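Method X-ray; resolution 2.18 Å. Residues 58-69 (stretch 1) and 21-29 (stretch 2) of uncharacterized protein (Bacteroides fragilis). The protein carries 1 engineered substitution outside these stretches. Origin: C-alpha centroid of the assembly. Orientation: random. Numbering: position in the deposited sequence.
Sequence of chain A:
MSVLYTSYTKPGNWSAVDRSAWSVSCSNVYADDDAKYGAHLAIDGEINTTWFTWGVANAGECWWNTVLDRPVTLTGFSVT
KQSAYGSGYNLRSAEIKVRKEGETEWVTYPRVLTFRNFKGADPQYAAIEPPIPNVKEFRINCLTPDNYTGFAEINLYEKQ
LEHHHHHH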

# COMPACT_ATOMS: atom_id res chain seq x y z
N ASN A 58 -9.59 4.08 16.01
CA ASN A 58 -10.31 5.33 16.02
C ASN A 58 -11.47 5.27 15.03
O ASN A 58 -12.65 5.22 15.42
CB ASN A 58 -9.36 6.48 15.67
CG ASN A 58 -8.18 6.60 16.64
OD1 ASN A 58 -7.99 5.75 17.51
ND2 ASN A 58 -7.38 7.65 16.49
N ALA A 59 -11.13 5.22 13.75
CA ALA A 59 -12.10 5.38 12.68
C ALA A 59 -12.86 4.11 12.31
O ALA A 59 -13.75 4.15 11.48
CB ALA A 59 -11.41 5.96 11.43
N GLY A 60 -12.50 2.99 12.93
CA GLY A 60 -13.17 1.73 12.64
C GLY A 60 -12.57 0.98 11.47
O GLY A 60 -12.65 -0.24 11.41
N GLU A 61 -11.98 1.70 10.52
CA GLU A 61 -11.31 1.04 9.42
C GLU A 61 -10.12 1.86 8.96
O GLU A 61 -10.03 3.06 9.25
CB GLU A 61 -12.27 0.81 8.26
CG GLU A 61 -12.80 2.10 7.66
CD GLU A 61 -13.91 1.85 6.65
OE1 GLU A 61 -14.91 1.19 7.02
OE2 GLU A 61 -13.77 2.31 5.50
N CYS A 62 -9.21 1.22 8.23
CA CYS A 62 -7.98 1.89 7.80
C CYS A 62 -7.41 1.17 6.59
O CYS A 62 -6.91 0.05 6.70
CB CYS A 62 -6.96 1.86 8.94
SG CYS A 62 -5.42 2.77 8.57
N TRP A 63 -7.50 1.81 5.42
CA TRP A 63 -7.10 1.12 4.20
C TRP A 63 -6.75 2.07 3.04
O TRP A 63 -7.15 3.24 3.03
CB TRP A 63 -8.17 0.11 3.78
CG TRP A 63 -9.54 0.71 3.60
CD1 TRP A 63 -10.55 0.75 4.52
CD2 TRP A 63 -10.05 1.38 2.43
NE1 TRP A 63 -11.65 1.41 4.00
CE2 TRP A 63 -11.37 1.79 2.72
CE3 TRP A 63 -9.51 1.67 1.17
CZ2 TRP A 63 -12.15 2.48 1.79
CZ3 TRP A 63 -10.29 2.35 0.25
CH2 TRP A 63 -11.60 2.75 0.56
N TRP A 64 -5.98 1.54 2.10
CA TRP A 64 -5.58 2.27 0.90
C TRP A 64 -5.81 1.34 -0.29
O TRP A 64 -5.56 0.14 -0.21
CB TRP A 64 -4.12 2.74 1.01
CG TRP A 64 -3.59 3.54 -0.17
CD1 TRP A 64 -3.44 4.92 -0.26
CD2 TRP A 64 -3.11 3.01 -1.41
NE1 TRP A 64 -2.89 5.25 -1.48
CE2 TRP A 64 -2.70 4.11 -2.21
CE3 TRP A 64 -3.00 1.71 -1.93
CZ2 TRP A 64 -2.19 3.94 -3.49
CZ3 TRP A 64 -2.48 1.54 -3.21
CH2 TRP A 64 -2.09 2.65 -3.98
N ASN A 65 -6.31 1.89 -1.39
CA ASN A 65 -6.81 1.07 -2.49
C ASN A 65 -6.37 1.67 -3.81
O ASN A 65 -6.31 2.89 -3.95
CB ASN A 65 -8.34 1.03 -2.45
CG ASN A 65 -8.94 0.07 -3.47
OD1 ASN A 65 -9.16 0.42 -4.64
ND2 ASN A 65 -9.21 -1.15 -3.03
N THR A 66 -6.05 0.80 -4.78
CA THR A 66 -5.78 1.26 -6.14
C THR A 66 -6.49 0.41 -7.19
O THR A 66 -6.49 -0.82 -7.13
CB THR A 66 -4.25 1.32 -6.45
OG1 THR A 66 -4.05 1.80 -7.78
CG2 THR A 66 -3.61 -0.07 -6.31
N VAL A 67 -7.14 1.09 -8.13
CA VAL A 67 -7.61 0.46 -9.35
C VAL A 67 -6.48 0.59 -10.37
O VAL A 67 -6.11 1.70 -10.74
CB VAL A 67 -8.87 1.15 -9.91
CG1 VAL A 67 -9.48 0.32 -11.04
CG2 VAL A 67 -9.88 1.40 -8.81
N LEU A 68 -5.90 -0.53 -10.78
CA LEU A 68 -4.84 -0.52 -11.77
C LEU A 68 -5.45 -0.31 -13.14
O LEU A 68 -6.52 -0.84 -13.41
CB LEU A 68 -4.04 -1.83 -11.73
CG LEU A 68 -3.20 -2.10 -10.46
CD1 LEU A 68 -4.07 -2.35 -9.23
CD2 LEU A 68 -2.22 -3.26 -10.66
N ASP A 69 -4.81 0.47 -14.00
CA ASP A 69 -5.32 0.59 -15.37
C ASP A 69 -4.93 -0.64 -16.20
O ASP A 69 -5.68 -1.08 -17.06
CB ASP A 69 -4.78 1.85 -16.05
CG ASP A 69 -3.26 1.90 -16.05
OD1 ASP A 69 -2.66 1.97 -14.96
OD2 ASP A 69 -2.67 1.88 -17.15
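Stretch 2 (21-29) AWSVSCSNV

Two hydrogen-bonded pairs hold stretch 2 to stretch 1. Val67 N donates to Ser23 O (2.8 Å) and Ser23 N returns a bond to Val67 O (3.0 Å); two residues on, Asn65 N reaches Ser25 O (2.8 Å) and Ser25 N reaches Asn65 O (2.9 Å). Stretch 2 thus lies alongside stretch 1 as an antiparallel neighbour: strand 23-26 runs against the strand that starts at Trp63 at 162° between their N-to-C directions, with a closest axial approach of 4.6 Å. Beyond strand 23-26, Ser27 turns to phi/psi -64/-46 yet continues the pairing, its N bonding to Trp63 O (3.0 Å) while its OG (p rotamer) accepts from Trp63 N (3.2 Å). Between these rungs sit the non-hydrogen-bonded pairs, drawn closer: Trp64 CA to Cys26 CA is 4.2 Å and Thr66 CA to Val24 CA 4.3 Å. The hydrogen-bonded pair Asn65 CA to Ser25 CA stands wider, at 5.2 Å. Waters extend the seam past both ends. Water 1 links Ala21 N to Asp69 OD1 (2.8 Å each), and water 5 donates to Asn28 OD1 (3.0 Å) and Ala59 O (2.8 Å).

The side chains of Trp64, Thr66, Val24 and Cys26 share one face of the sheet. There Val24 CG1 packs 3.6 Å from Trp64 CZ2, and Trp22 CE3 comes within 3.3 Å of Thr66 OG1, a hydroxyl buried without a polar partner. Thr66 CG2 lies over one face of the Trp22 ring, and Leu68 CG approaches Trp22 CE2 at 4.1 Å. On the other face, Asn65 and Val67 accompany Ser25 and Ser23; Val67 CB stands 4.1 Å from Ser23 CB. The Trp63 indole, anchored by NE1 donating to Glu61 OE2 (2.7 Å), carries Ser27 CB over its five-membered ring, 3.5 Å from the centroid, a CH-pi contact.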

# COMPACT_ATOMS: atom_id res chain seq x y z
N ALA A 21 -1.38 5.99 -14.13
CA ALA A 21 -2.77 5.87 -14.56
C ALA A 21 -3.61 5.13 -13.53
O ALA A 21 -4.79 4.84 -13.76
CB ALA A 21 -2.87 5.20 -15.95
N TRP A 22 -3.01 4.81 -12.39
CA TRP A 22 -3.76 4.27 -11.26
C TRP A 22 -4.84 5.24 -10.76
O TRP A 22 -4.71 6.47 -10.85
CB TRP A 22 -2.81 3.94 -10.11
CG TRP A 22 -2.00 2.73 -10.37
CD1 TRP A 22 -1.91 2.01 -11.54
CD2 TRP A 22 -1.15 2.07 -9.43
NE1 TRP A 22 -1.05 0.94 -11.38
CE2 TRP A 22 -0.57 0.97 -10.09
CE3 TRP A 22 -0.82 2.31 -8.09
CZ2 TRP A 22 0.31 0.10 -9.45
CZ3 TRP A 22 0.06 1.47 -7.46
CH2 TRP A 22 0.62 0.37 -8.14
N SER A 23 -5.91 4.66 -10.23
CA SER A 23 -6.98 5.43 -9.62
C SER A 23 -7.05 4.99 -8.15
O SER A 23 -7.44 3.86 -7.85
CB SER A 23 -8.30 5.16 -10.35
OG SER A 23 -9.38 5.90 -9.80
N VAL A 24 -6.65 5.87 -7.25
CA VAL A 24 -6.42 5.47 -5.86
C VAL A 24 -7.43 6.09 -4.91
O VAL A 24 -7.95 7.18 -5.16
CB VAL A 24 -4.99 5.84 -5.40
CG1 VAL A 24 -3.95 5.30 -6.38
CG2 VAL A 24 -4.84 7.34 -5.24
N SER A 25 -7.70 5.41 -3.80
CA SER A 25 -8.59 5.93 -2.76
C SER A 25 -8.19 5.34 -1.41
O SER A 25 -7.36 4.44 -1.36
CB SER A 25 -10.04 5.56 -3.06
OG SER A 25 -10.18 4.16 -3.19
N CYS A 26 -8.77 5.86 -0.33
CA CYS A 26 -8.46 5.38 1.02
C CYS A 26 -9.66 5.54 1.93
O CYS A 26 -10.65 6.16 1.57
CB CYS A 26 -7.32 6.17 1.63
SG CYS A 26 -7.71 7.94 1.79
N SER A 27 -9.54 4.98 3.12
CA SER A 27 -10.61 4.99 4.10
C SER A 27 -10.95 6.41 4.56
O SER A 27 -12.11 6.80 4.61
CB SER A 27 -10.18 4.16 5.30
OG SER A 27 -8.92 4.61 5.76
N ASN A 28 -9.91 7.19 4.85
CA ASN A 28 -10.06 8.54 5.40
C ASN A 28 -8.79 9.30 5.06
O ASN A 28 -7.74 8.69 4.85
CB ASN A 28 -10.21 8.50 6.93
CG ASN A 28 -11.57 7.99 7.38
OD1 ASN A 28 -11.67 6.92 7.99
ND2 ASN A 28 -12.62 8.74 7.06
N VAL A 29 -8.88 10.62 5.01
CA VAL A 29 -7.68 11.45 4.85
C VAL A 29 -7.49 12.21 6.14
O VAL A 29 -8.41 12.87 6.62
CB VAL A 29 -7.80 12.44 3.68
CG1 VAL A 29 -6.59 13.37 3.65
CG2 VAL A 29 -7.93 11.69 2.34
O HOH W 1 -0.32 3.40 -14.48
O HOH W 2 -7.05 3.08 -13.05
O HOH W 3 -1.30 -0.84 -13.94
O HOH W 4 -9.05 5.48 8.31
O HOH W 5 -14.16 5.62 9.09